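Local coordinates for protein leucine aminopeptidase 2 (Saccharomyces cerevisiae, PDB 2XQ0) that preferentially cleaves di- and tripeptides as a zinc aminopeptidase of the M1 family and has low epoxide hydrolase activity in vitro, at residues Leu22-Tyr25 with Lys26-Val30; Pro412-Arg415 with His416-Lys420; Leu426-Phe429 with Gln430-Thr434; Glu437-Pro440 with Glu441-Glu444. All coordinates share one frame; numbering follows the deposited sequence.

Interaction 1 (Leu22-Tyr25 with Lys26-Val30); sequences LSNY and KDFAV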
loop_
_atom_site.group_PDB
_atom_site.type_symbol
_atom_site.label_atom_id
_atom_site.label_comp_id
_atom_site.label_asym_id
_atom_site.label_seq_id
_atom_site.Cartn_x
_atom_site.Cartn_y
_atom_site.Cartn_z
ATOM N N LEU A 22 -10.782 14.014 14.606
ATOM C CA LEU A 22 -11.661 14.692 15.551
ATOM C C LEU A 22 -10.820 15.335 16.653
ATOM O O LEU A 22 -11.349 15.946 17.582
ATOM C CB LEU A 22 -12.641 13.689 16.159
ATOM C CG LEU A 22 -13.566 13.005 15.154
ATOM C CD1 LEU A 22 -14.499 12.013 15.842
ATOM C CD2 LEU A 22 -14.361 14.045 14.384
ATOM N N SER A 23 -9.505 15.173 16.559
ATOM C CA SER A 23 -8.602 15.643 17.607
ATOM C C SER A 23 -8.334 17.143 17.469
ATOM O O SER A 23 -8.563 17.724 16.410
ATOM C CB SER A 23 -7.284 14.873 17.577
ATOM O OG SER A 23 -6.477 15.301 16.496
ATOM N N ASN A 24 -7.868 17.785 18.536
ATOM C CA ASN A 24 -7.502 19.193 18.390
ATOM C C ASN A 24 -5.994 19.333 18.334
ATOM O O ASN A 24 -5.363 19.974 19.175
ATOM C CB ASN A 24 -8.165 20.107 19.432
ATOM C CG ASN A 24 -7.916 19.678 20.877
ATOM O OD1 ASN A 24 -7.332 18.631 21.163
ATOM N ND2 ASN A 24 -8.390 20.503 21.800
ATOM N N TYR A 25 -5.427 18.720 17.309
ATOM C CA TYR A 25 -3.988 18.562 17.221
ATOM C C TYR A 25 -3.235 19.869 17.000
ATOM O O TYR A 25 -2.064 19.978 17.367
ATOM C CB TYR A 25 -3.634 17.570 16.118
ATOM C CG TYR A 25 -3.901 18.072 14.717
ATOM C CD1 TYR A 25 -2.877 18.621 13.949
ATOM C CD2 TYR A 25 -5.178 18.015 14.165
ATOM C CE1 TYR A 25 -3.110 19.067 12.652
ATOM C CE2 TYR A 25 -5.422 18.469 12.877
ATOM C CZ TYR A 25 -4.376 18.976 12.122
ATOM O OH TYR A 25 -4.610 19.406 10.840
ATOM N N LYS A 26 -3.875 20.858 16.395
ATOM C CA LYS A 26 -3.193 22.140 16.195
ATOM C C LYS A 26 -2.886 22.819 17.537
ATOM O O LYS A 26 -2.122 23.783 17.591
ATOM C CB LYS A 26 -4.037 23.092 15.344
ATOM C CG LYS A 26 -4.306 22.654 13.918
ATOM C CD LYS A 26 -3.046 22.659 13.066
ATOM C CE LYS A 26 -3.391 22.697 11.572
ATOM N NZ LYS A 26 -2.176 22.593 10.701
ATOM N N ASP A 27 -3.490 22.328 18.618
ATOM C CA ASP A 27 -3.407 23.006 19.912
ATOM C C ASP A 27 -2.300 22.462 20.799
ATOM O O ASP A 27 -2.066 22.977 21.890
ATOM C CB ASP A 27 -4.729 22.882 20.667
ATOM C CG ASP A 27 -5.851 23.668 20.017
ATOM O OD1 ASP A 27 -5.558 24.532 19.175
ATOM O OD2 ASP A 27 -7.029 23.419 20.353
ATOM N N PHE A 28 -1.643 21.402 20.347
ATOM C CA PHE A 28 -0.634 20.736 21.154
ATOM C C PHE A 28 0.535 20.291 20.302
ATOM O O PHE A 28 0.395 20.086 19.097
ATOM C CB PHE A 28 -1.223 19.498 21.838
ATOM C CG PHE A 28 -2.416 19.786 22.690
ATOM C CD1 PHE A 28 -2.266 20.118 24.024
ATOM C CD2 PHE A 28 -3.696 19.721 22.157
ATOM C CE1 PHE A 28 -3.367 20.385 24.813
ATOM C CE2 PHE A 28 -4.804 19.996 22.940
ATOM C CZ PHE A 28 -4.640 20.319 24.272
ATOM N N ALA A 29 1.693 20.143 20.936
ATOM C CA ALA A 29 2.831 19.501 20.304
ATOM C C ALA A 29 3.015 18.154 20.979
ATOM O O ALA A 29 2.988 18.071 22.204
ATOM C CB ALA A 29 4.067 20.344 20.475
ATOM N N VAL A 30 3.187 17.102 20.191
ATOM C CA VAL A 30 3.431 15.783 20.759
ATOM C C VAL A 30 4.924 15.522 20.738
ATOM O O VAL A 30 5.510 15.275 19.690
ATOM C CB VAL A 30 2.680 14.659 20.019
ATOM C CG1 VAL A 30 3.019 13.308 20.640
ATOM C CG2 VAL A 30 1.192 14.890 20.074
HETATM O O HOH W 1 -2.537 20.031 9.154
#

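Interaction 2 (Pro412-Arg415 with His416-Lys420); sequences PFIR and HYFKK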
loop_
_atom_site.group_PDB
_atom_site.type_symbol
_atom_site.label_atom_id
_atom_site.label_comp_id
_atom_site.label_asym_id
_atom_site.label_seq_id
_atom_site.Cartn_x
_atom_site.Cartn_y
_atom_site.Cartn_z
ATOM N N PRO A 412 18.874 17.004 -7.969
ATOM C CA PRO A 412 19.207 18.002 -6.942
ATOM C C PRO A 412 17.964 18.521 -6.223
ATOM O O PRO A 412 18.000 18.732 -5.008
ATOM C CB PRO A 412 19.850 19.128 -7.748
ATOM C CG PRO A 412 20.460 18.425 -8.916
ATOM C CD PRO A 412 19.492 17.334 -9.267
ATOM N N PHE A 413 16.878 18.725 -6.959
ATOM C CA PHE A 413 15.615 19.108 -6.326
ATOM C C PHE A 413 15.105 18.022 -5.365
ATOM O O PHE A 413 14.680 18.307 -4.249
ATOM C CB PHE A 413 14.530 19.411 -7.356
ATOM C CG PHE A 413 13.163 19.589 -6.740
ATOM C CD1 PHE A 413 12.860 20.734 -6.013
ATOM C CD2 PHE A 413 12.193 18.595 -6.856
ATOM C CE1 PHE A 413 11.606 20.896 -5.421
ATOM C CE2 PHE A 413 10.942 18.748 -6.275
ATOM C CZ PHE A 413 10.647 19.916 -5.558
ATOM N N ILE A 414 15.127 16.777 -5.820
ATOM C CA ILE A 414 14.675 15.653 -5.005
ATOM C C ILE A 414 15.394 15.631 -3.649
ATOM O O ILE A 414 14.769 15.507 -2.592
ATOM C CB ILE A 414 14.915 14.340 -5.758
ATOM C CG1 ILE A 414 14.008 14.277 -6.989
ATOM C CG2 ILE A 414 14.706 13.136 -4.861
ATOM C CD1 ILE A 414 14.202 12.998 -7.792
ATOM N N ARG A 415 16.712 15.767 -3.679
ATOM C CA ARG A 415 17.479 15.810 -2.443
ATOM C C ARG A 415 17.099 17.016 -1.590
ATOM O O ARG A 415 17.043 16.919 -0.367
ATOM C CB ARG A 415 18.973 15.861 -2.748
ATOM C CG ARG A 415 19.540 14.508 -3.117
ATOM C CD ARG A 415 20.696 14.647 -4.080
ATOM N NE ARG A 415 20.851 13.421 -4.850
ATOM C CZ ARG A 415 21.566 13.324 -5.959
ATOM N NH1 ARG A 415 21.646 12.158 -6.587
ATOM N NH2 ARG A 415 22.199 14.390 -6.432
ATOM N N HIS A 416 16.864 18.157 -2.234
ATOM C CA HIS A 416 16.562 19.384 -1.504
ATOM C C HIS A 416 15.224 19.223 -0.803
ATOM O O HIS A 416 15.087 19.516 0.392
ATOM C CB HIS A 416 16.505 20.570 -2.468
ATOM C CG HIS A 416 16.143 21.860 -1.811
ATOM N ND1 HIS A 416 14.870 22.385 -1.853
ATOM C CD2 HIS A 416 16.884 22.728 -1.084
ATOM C CE1 HIS A 416 14.844 23.525 -1.186
ATOM N NE2 HIS A 416 16.052 23.754 -0.709
ATOM N N TYR A 417 14.246 18.754 -1.572
ATOM C CA TYR A 417 12.900 18.493 -1.084
ATOM C C TYR A 417 12.899 17.578 0.138
ATOM O O TYR A 417 12.360 17.952 1.176
ATOM C CB TYR A 417 12.045 17.907 -2.218
ATOM C CG TYR A 417 10.656 17.440 -1.819
ATOM C CD1 TYR A 417 9.631 18.353 -1.579
ATOM C CD2 TYR A 417 10.362 16.088 -1.711
ATOM C CE1 TYR A 417 8.352 17.927 -1.224
ATOM C CE2 TYR A 417 9.086 15.648 -1.343
ATOM C CZ TYR A 417 8.082 16.584 -1.103
ATOM O OH TYR A 417 6.802 16.176 -0.748
ATOM N N PHE A 418 13.498 16.390 0.037
ATOM C CA PHE A 418 13.441 15.448 1.159
ATOM C C PHE A 418 14.252 15.931 2.367
ATOM O O PHE A 418 13.925 15.604 3.504
ATOM C CB PHE A 418 13.790 14.005 0.733
ATOM C CG PHE A 418 12.733 13.380 -0.135
ATOM C CD1 PHE A 418 11.558 12.914 0.425
ATOM C CD2 PHE A 418 12.878 13.331 -1.508
ATOM C CE1 PHE A 418 10.557 12.381 -0.368
ATOM C CE2 PHE A 418 11.893 12.782 -2.308
ATOM C CZ PHE A 418 10.731 12.306 -1.737
ATOM N N LYS A 419 15.278 16.743 2.127
ATOM C CA LYS A 419 16.006 17.346 3.243
ATOM C C LYS A 419 15.191 18.442 3.936
ATOM O O LYS A 419 15.156 18.513 5.162
ATOM C CB LYS A 419 17.359 17.907 2.788
ATOM C CG LYS A 419 18.522 16.931 2.952
ATOM C CD LYS A 419 18.677 16.490 4.406
ATOM C CE LYS A 419 19.707 15.383 4.558
ATOM N NZ LYS A 419 19.828 14.965 5.981
ATOM N N LYS A 420 14.548 19.301 3.150
ATOM C CA LYS A 420 13.787 20.423 3.696
ATOM C C LYS A 420 12.680 19.941 4.629
ATOM O O LYS A 420 12.488 20.465 5.730
ATOM C CB LYS A 420 13.183 21.255 2.553
ATOM C CG LYS A 420 12.327 22.420 2.994
ATOM C CD LYS A 420 11.821 23.221 1.796
ATOM C CE LYS A 420 11.025 24.446 2.239
ATOM N NZ LYS A 420 10.213 25.038 1.131
#

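Interaction 3 (Leu426-Phe429 with Gln430-Thr434); sequences LDTF and QFLDT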
loop_
_atom_site.group_PDB
_atom_site.type_symbol
_atom_site.label_atom_id
_atom_site.label_comp_id
_atom_site.label_asym_id
_atom_site.label_seq_id
_atom_site.Cartn_x
_atom_site.Cartn_y
_atom_site.Cartn_z
ATOM N N LEU A 426 3.526 17.961 5.169
ATOM C CA LEU A 426 3.277 19.095 4.274
ATOM C C LEU A 426 2.111 18.890 3.328
ATOM O O LEU A 426 1.584 17.774 3.199
ATOM C CB LEU A 426 4.522 19.419 3.451
ATOM C CG LEU A 426 4.639 18.623 2.146
ATOM C CD1 LEU A 426 5.644 19.270 1.231
ATOM C CD2 LEU A 426 5.036 17.180 2.431
ATOM N N ASP A 427 1.701 19.986 2.688
ATOM C CA ASP A 427 0.646 19.935 1.690
ATOM C C ASP A 427 1.210 20.215 0.286
ATOM O O ASP A 427 2.390 20.509 0.118
ATOM C CB ASP A 427 -0.552 20.839 2.074
ATOM C CG ASP A 427 -0.193 22.315 2.121
ATOM O OD1 ASP A 427 0.704 22.718 1.369
ATOM O OD2 ASP A 427 -0.820 23.082 2.895
ATOM N N THR A 428 0.376 20.058 -0.727
ATOM C CA THR A 428 0.803 20.230 -2.099
ATOM C C THR A 428 1.338 21.641 -2.337
ATOM O O THR A 428 2.263 21.847 -3.117
ATOM C CB THR A 428 -0.401 20.038 -3.008
ATOM O OG1 THR A 428 -0.902 18.709 -2.834
ATOM C CG2 THR A 428 -0.029 20.271 -4.451
ATOM N N PHE A 429 0.739 22.616 -1.664
ATOM C CA PHE A 429 1.100 24.005 -1.894
ATOM C C PHE A 429 2.529 24.252 -1.453
ATOM O O PHE A 429 3.271 24.969 -2.123
ATOM C CB PHE A 429 0.107 24.936 -1.192
ATOM C CG PHE A 429 -1.322 24.621 -1.515
ATOM C CD1 PHE A 429 -1.833 24.913 -2.770
ATOM C CD2 PHE A 429 -2.135 23.984 -0.594
ATOM C CE1 PHE A 429 -3.133 24.600 -3.090
ATOM C CE2 PHE A 429 -3.451 23.668 -0.904
ATOM C CZ PHE A 429 -3.948 23.978 -2.151
ATOM N N GLN A 430 2.932 23.625 -0.349
ATOM C CA GLN A 430 4.306 23.754 0.126
ATOM C C GLN A 430 5.269 23.034 -0.833
ATOM O O GLN A 430 6.402 23.473 -1.050
ATOM C CB GLN A 430 4.432 23.197 1.547
ATOM C CG GLN A 430 3.568 23.920 2.592
ATOM C CD GLN A 430 3.567 23.192 3.914
ATOM O OE1 GLN A 430 2.805 22.249 4.111
ATOM N NE2 GLN A 430 4.446 23.606 4.826
ATOM N N PHE A 431 4.814 21.922 -1.402
ATOM C CA PHE A 431 5.593 21.227 -2.424
ATOM C C PHE A 431 5.869 22.209 -3.563
ATOM O O PHE A 431 7.012 22.382 -3.974
ATOM C CB PHE A 431 4.849 19.986 -2.936
ATOM C CG PHE A 431 5.364 19.462 -4.267
ATOM C CD1 PHE A 431 6.570 18.797 -4.346
ATOM C CD2 PHE A 431 4.623 19.623 -5.425
ATOM C CE1 PHE A 431 7.047 18.301 -5.564
ATOM C CE2 PHE A 431 5.086 19.138 -6.646
ATOM C CZ PHE A 431 6.307 18.478 -6.714
ATOM N N LEU A 432 4.824 22.875 -4.048
ATOM C CA LEU A 432 4.971 23.802 -5.183
ATOM C C LEU A 432 5.874 24.996 -4.884
ATOM O O LEU A 432 6.698 25.350 -5.708
ATOM C CB LEU A 432 3.612 24.294 -5.688
ATOM C CG LEU A 432 2.707 23.173 -6.219
ATOM C CD1 LEU A 432 1.289 23.669 -6.424
ATOM C CD2 LEU A 432 3.255 22.581 -7.499
ATOM N N ASP A 433 5.709 25.622 -3.717
ATOM C CA ASP A 433 6.619 26.688 -3.293
ATOM C C ASP A 433 8.072 26.230 -3.365
ATOM O O ASP A 433 8.942 26.969 -3.795
ATOM C CB ASP A 433 6.345 27.104 -1.845
ATOM C CG ASP A 433 4.956 27.645 -1.644
ATOM O OD1 ASP A 433 4.351 28.094 -2.627
ATOM O OD2 ASP A 433 4.476 27.634 -0.493
ATOM N N THR A 434 8.340 25.031 -2.872
ATOM C CA THR A 434 9.703 24.524 -2.830
ATOM C C THR A 434 10.250 24.328 -4.240
ATOM O O THR A 434 11.421 24.626 -4.527
ATOM C CB THR A 434 9.766 23.191 -2.078
ATOM O OG1 THR A 434 9.258 23.379 -0.746
ATOM C CG2 THR A 434 11.211 22.687 -2.030
#

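Interaction 4 (Glu437-Pro440 with Glu441-Glu444); sequences EFYP and EKKE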
loop_
_atom_site.group_PDB
_atom_site.type_symbol
_atom_site.label_atom_id
_atom_site.label_comp_id
_atom_site.label_asym_id
_atom_site.label_seq_id
_atom_site.Cartn_x
_atom_site.Cartn_y
_atom_site.Cartn_z
ATOM N N GLU A 437 11.005 27.842 -5.509
ATOM C CA GLU A 437 12.188 28.436 -4.892
ATOM C C GLU A 437 13.476 27.783 -5.416
ATOM O O GLU A 437 14.515 28.440 -5.532
ATOM C CB GLU A 437 12.127 28.333 -3.366
ATOM C CG GLU A 437 10.936 29.030 -2.733
ATOM C CD GLU A 437 10.616 28.489 -1.345
ATOM O OE1 GLU A 437 11.226 27.471 -0.937
ATOM O OE2 GLU A 437 9.746 29.078 -0.665
ATOM N N PHE A 438 13.405 26.494 -5.740
ATOM C CA PHE A 438 14.596 25.754 -6.138
ATOM C C PHE A 438 15.061 26.063 -7.569
ATOM O O PHE A 438 16.258 26.043 -7.858
ATOM C CB PHE A 438 14.399 24.242 -5.954
ATOM C CG PHE A 438 15.664 23.463 -6.094
ATOM C CD1 PHE A 438 16.579 23.415 -5.055
ATOM C CD2 PHE A 438 15.959 22.812 -7.269
ATOM C CE1 PHE A 438 17.770 22.707 -5.182
ATOM C CE2 PHE A 438 17.151 22.103 -7.410
ATOM C CZ PHE A 438 18.054 22.055 -6.363
ATOM N N TYR A 439 14.114 26.355 -8.455
ATOM C CA TYR A 439 14.429 26.589 -9.861
ATOM C C TYR A 439 14.133 28.026 -10.330
ATOM O O TYR A 439 13.276 28.236 -11.198
ATOM C CB TYR A 439 13.643 25.611 -10.740
ATOM C CG TYR A 439 14.050 24.153 -10.636
ATOM C CD1 TYR A 439 15.220 23.691 -11.229
ATOM C CD2 TYR A 439 13.244 23.236 -9.981
ATOM C CE1 TYR A 439 15.589 22.353 -11.154
ATOM C CE2 TYR A 439 13.598 21.893 -9.908
ATOM C CZ TYR A 439 14.771 21.460 -10.496
ATOM O OH TYR A 439 15.126 20.133 -10.418
ATOM N N PRO A 440 14.840 29.021 -9.763
ATOM C CA PRO A 440 14.651 30.424 -10.163
ATOM C C PRO A 440 14.872 30.623 -11.653
ATOM O O PRO A 440 14.134 31.376 -12.290
ATOM C CB PRO A 440 15.737 31.165 -9.383
ATOM C CG PRO A 440 16.066 30.279 -8.234
ATOM C CD PRO A 440 15.884 28.875 -8.736
ATOM N N GLU A 441 15.879 29.957 -12.204
ATOM C CA GLU A 441 16.214 30.139 -13.610
ATOM C C GLU A 441 15.201 29.470 -14.527
ATOM O O GLU A 441 15.165 29.746 -15.721
ATOM C CB GLU A 441 17.627 29.628 -13.907
ATOM C CG GLU A 441 18.731 30.490 -13.294
ATOM C CD GLU A 441 20.096 30.266 -13.934
ATOM O OE1 GLU A 441 20.159 30.009 -15.158
ATOM O OE2 GLU A 441 21.112 30.362 -13.212
ATOM N N LYS A 442 14.369 28.598 -13.970
ATOM C CA LYS A 442 13.435 27.828 -14.790
ATOM C C LYS A 442 11.976 28.217 -14.556
ATOM O O LYS A 442 11.063 27.423 -14.784
ATOM C CB LYS A 442 13.641 26.318 -14.577
ATOM C CG LYS A 442 15.007 25.814 -15.022
ATOM C CD LYS A 442 15.047 24.288 -15.094
ATOM C CE LYS A 442 16.206 23.795 -15.957
ATOM N NZ LYS A 442 17.506 23.865 -15.235
ATOM N N LYS A 443 11.763 29.452 -14.118
ATOM C CA LYS A 443 10.423 29.919 -13.777
ATOM C C LYS A 443 9.438 29.831 -14.948
ATOM O O LYS A 443 8.258 29.541 -14.757
ATOM C CB LYS A 443 10.488 31.343 -13.226
ATOM C CG LYS A 443 9.154 32.059 -13.170
ATOM C CD LYS A 443 8.527 31.961 -11.795
ATOM C CE LYS A 443 7.842 33.278 -11.434
ATOM N NZ LYS A 443 6.874 33.696 -12.480
ATOM N N GLU A 444 9.918 30.078 -16.158
ATOM C CA GLU A 444 9.036 30.062 -17.315
ATOM C C GLU A 444 8.589 28.645 -17.656
ATOM O O GLU A 444 7.437 28.431 -18.025
ATOM C CB GLU A 444 9.700 30.741 -18.521
ATOM C CG GLU A 444 9.768 32.261 -18.408
ATOM C CD GLU A 444 10.402 32.915 -19.629
ATOM O OE1 GLU A 444 10.798 32.176 -20.557
ATOM O OE2 GLU A 444 10.504 34.164 -19.665
#

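Interaction 1 (Leu22-Tyr25 with Lys26-Val30)
One face of the Tyr-25 ring carries the aliphatic chain of Lys-26, and the edge of the Phe-28 ring meets the carboxamide of Asn-24. On the tyrosine, CG of Lys-26 lies 4.2 Å from the ring centroid, displaced toward the rim, in a CH-pi contact; CD of Lys-26 follows at 3.6 Å from Tyr-25 CE1. The two side chains run side by side in the same direction, and at their ends a water lying in the ring plane bridges Tyr-25 OH, 2.7 Å away, and Lys-26 NZ, from which it accepts. At the phenylalanine, OD1 of Asn-24 approaches CE2 of Phe-28 to 3.4 Å, the amide turned 58° from the ring. That amide is held by the strand 66-69 region, where OD1 accepts from His-68 N and ND2 donates to Glu-66 O. The arrangement is a short 3-10 turn leading into strand 28-40, in the N-terminal beta domain of this M1 peptidase. Its backbone closes through Asp-27 N to Asn-24 O at 3.1 Å, the donor standing well above the carbonyl plane, and through a weak bond from Phe-28 N to Tyr-25 O. Tyr-25 has CG lodged between its own N and carbonyl carbon (chi1 70°), a placement that brings Lys-26 N within 3.3 Å of Tyr-25 CG. A leucine here would probably leave the lysine chain without its flat support and the bridging water without one partner. Tyr-25 OH is also hydrogen-bonded to Asp-18 N, while Lys-26 NZ reaches Pro-15 O.

Interaction 2 (Pro412-Arg415 with His416-Lys420)
This is an i to i+4 contact along helix 407-420, a helix of the catalytic domain packed against the zinc-bearing helices, in which aromatic and aliphatic side chains follow the backbone ladder. Four successive bonds make that ladder; the shortest, from Tyr-417 N to Phe-413 O at 2.7 Å, is almost straight at 176°. Phe-418 N donates to Ile-414 O at 3.1 Å. Among the side chains, CB of Tyr-417 sits over the rim of one face of the Phe-413 ring, 4.1 Å from Phe-413 CZ. The two rings are near parallel, 28° apart, but slid so far that they barely overlap. Both have CG trans to the backbone N (chi1 171° in Phe-413), and the two side chains cross at a slant. Ile-414 and Phe-418 lie alongside each other: CG2 of the isoleucine comes to the ring edge, 3.8 Å from Phe-418 CE2, while CD2 of Tyr-417 stands over the centre of one phenylalanine face. Trp-326 of helix 321-339 stacks on Tyr-417 and meets Phe-418 edge-to-face, and Trp-307 of helix 297-311 also touches Phe-418, whose side chain is about 9 Å from that of the zinc ligand His-305. With an alanine in place of Phe-418, Ile-414 CG2 and Trp-326 would probably lose their shared packing surface and a gap would open beside the zinc-binding helices. The inward side is thus held by apolar and aromatic contacts, whereas polar side chains find partners outside the segment: Arg-415 NE on Ile-253 O, and Lys-419 in a cation-pi contact with Phe-255.

Interaction 3 (Leu426-Phe429 with Gln430-Thr434)
Asp-427 and Gln-430 reach each other through complementary torsions: CG of the aspartate stands between its own N and carbonyl carbon (chi1 64°), which turns OD1 toward the first turn of the helix, while the glutamine chain runs back extended beyond CG toward the aspartate N-H. The result is a capping box at the start of helix 428-438. Gln-430 N donates to Asp-427 OD1 at 3.0 Å, and Asp-427 N returns a bond to Gln-430 OE1 at 2.9 Å, the donor tilted 24° from the plane of that amide carbonyl. Carboxylate and amide are steeply inclined, 71° apart; each offers an oxygen to the other's backbone N-H. Phe-431 N then donates to Asp-427 O, beginning the regular ladder. The positive end of the helix dipole would be expected to stabilise the aspartate's negative charge, and its other oxygen, OD2, is bound by Ser-14 OG and Glu-16 N.

Leu-426 runs past Gln-430 in the opposite direction, its CB 3.4 Å from Gln-430 OE1 and its CD1 4.3 Å from Phe-431 CB. One turn on, Thr-428 and Leu-432 point the same way, with CG2 of the threonine 4.1 Å from CD1 of the leucine. Further along, Gln-430 O accepts from both Thr-434 N and Thr-434 OG1, which approach it from opposite faces of its plane; the hydroxyl is also hydrogen-bonded to Lys-420 NZ. Leu-426 pairs by backbone with Thr-313 and Cys-315, Leu-432 packs on helix 451-456, and Phe-431 touches Phe-413 of helix 407-420 and meets Trp-321 edge-to-face.

Interaction 4 (Glu437-Pro440 with Glu441-Glu444)
Tyr-439 and Lys-442 form the centre of this turn, and the backbone provides its single hydrogen bond: Lys-442 N donates to Tyr-439 O at 3.0 Å. The bond is bent, 147° at the hydrogen, and the donor stands 64° out of the carbonyl plane. Tyr-439 is the first residue to leave helical geometry after helix 428-438, and Lys-442 is the N-cap of helix 443-447, so the contact is a tight connection from the C-terminal end of one helix to the start of the next, through Pro-440 and Glu-441. In the same turn Lys-443 CB passes 3.8 Å from Pro-440 O.

Apolar packing follows the same pair. Tyr-439 CB and Lys-442 CB lie 3.9 Å apart. Lys-442 CD comes equally near to the ring, 3.9 Å from Tyr-439 CD1, and approaches it obliquely. Both side chains have CG opposite the carbonyl carbon (chi1 -68° in Tyr-439), and the lysine is extended as far as CE and bent only at chi4, which brings its CD to the tyrosine. Phe-438 CD2 rests over the centre of one tyrosine face.

Polar ends are satisfied beyond the turn. Tyr-439 OH is hydrogen-bonded to Glu-409 O, and Lys-442 NZ makes a salt bridge with the side chain of the same Glu-409, so one residue of helix 407-420 receives both. Lys-443 NZ is paired with Asp-447 one turn further on. Chemically, then, the lysine is used twice: its CB and CD pack on the buried Tyr-439, and its ammonium, in a salt bridge with Glu-409, probably keeps its positive charge.

Overall arrangement
Interactions 2, 3 and 4 follow one another along the catalytic domain and pack together on one side of it, with interactions 2 and 3 having centres about 12 Å apart and interactions 3 and 4 about 15 Å apart. Lys-420 NZ of interaction 2 links to Thr-434 OG1 of interaction 3 by a probable hydrogen bond of 2.7 Å, and Tyr-417 packs on Phe-431 and Leu-426. Interaction 4 continues helix 428-438 and meets interaction 2 where Tyr-439 and Phe-438 reach Phe-413. Interaction 2 comes nearest the active site, its Phe-418 side chain about 12 Å from the zinc and about 14 Å from bestatin. Interaction 1, in the N-terminal domain, stands apart, nearest atoms about 8 Å from interaction 3.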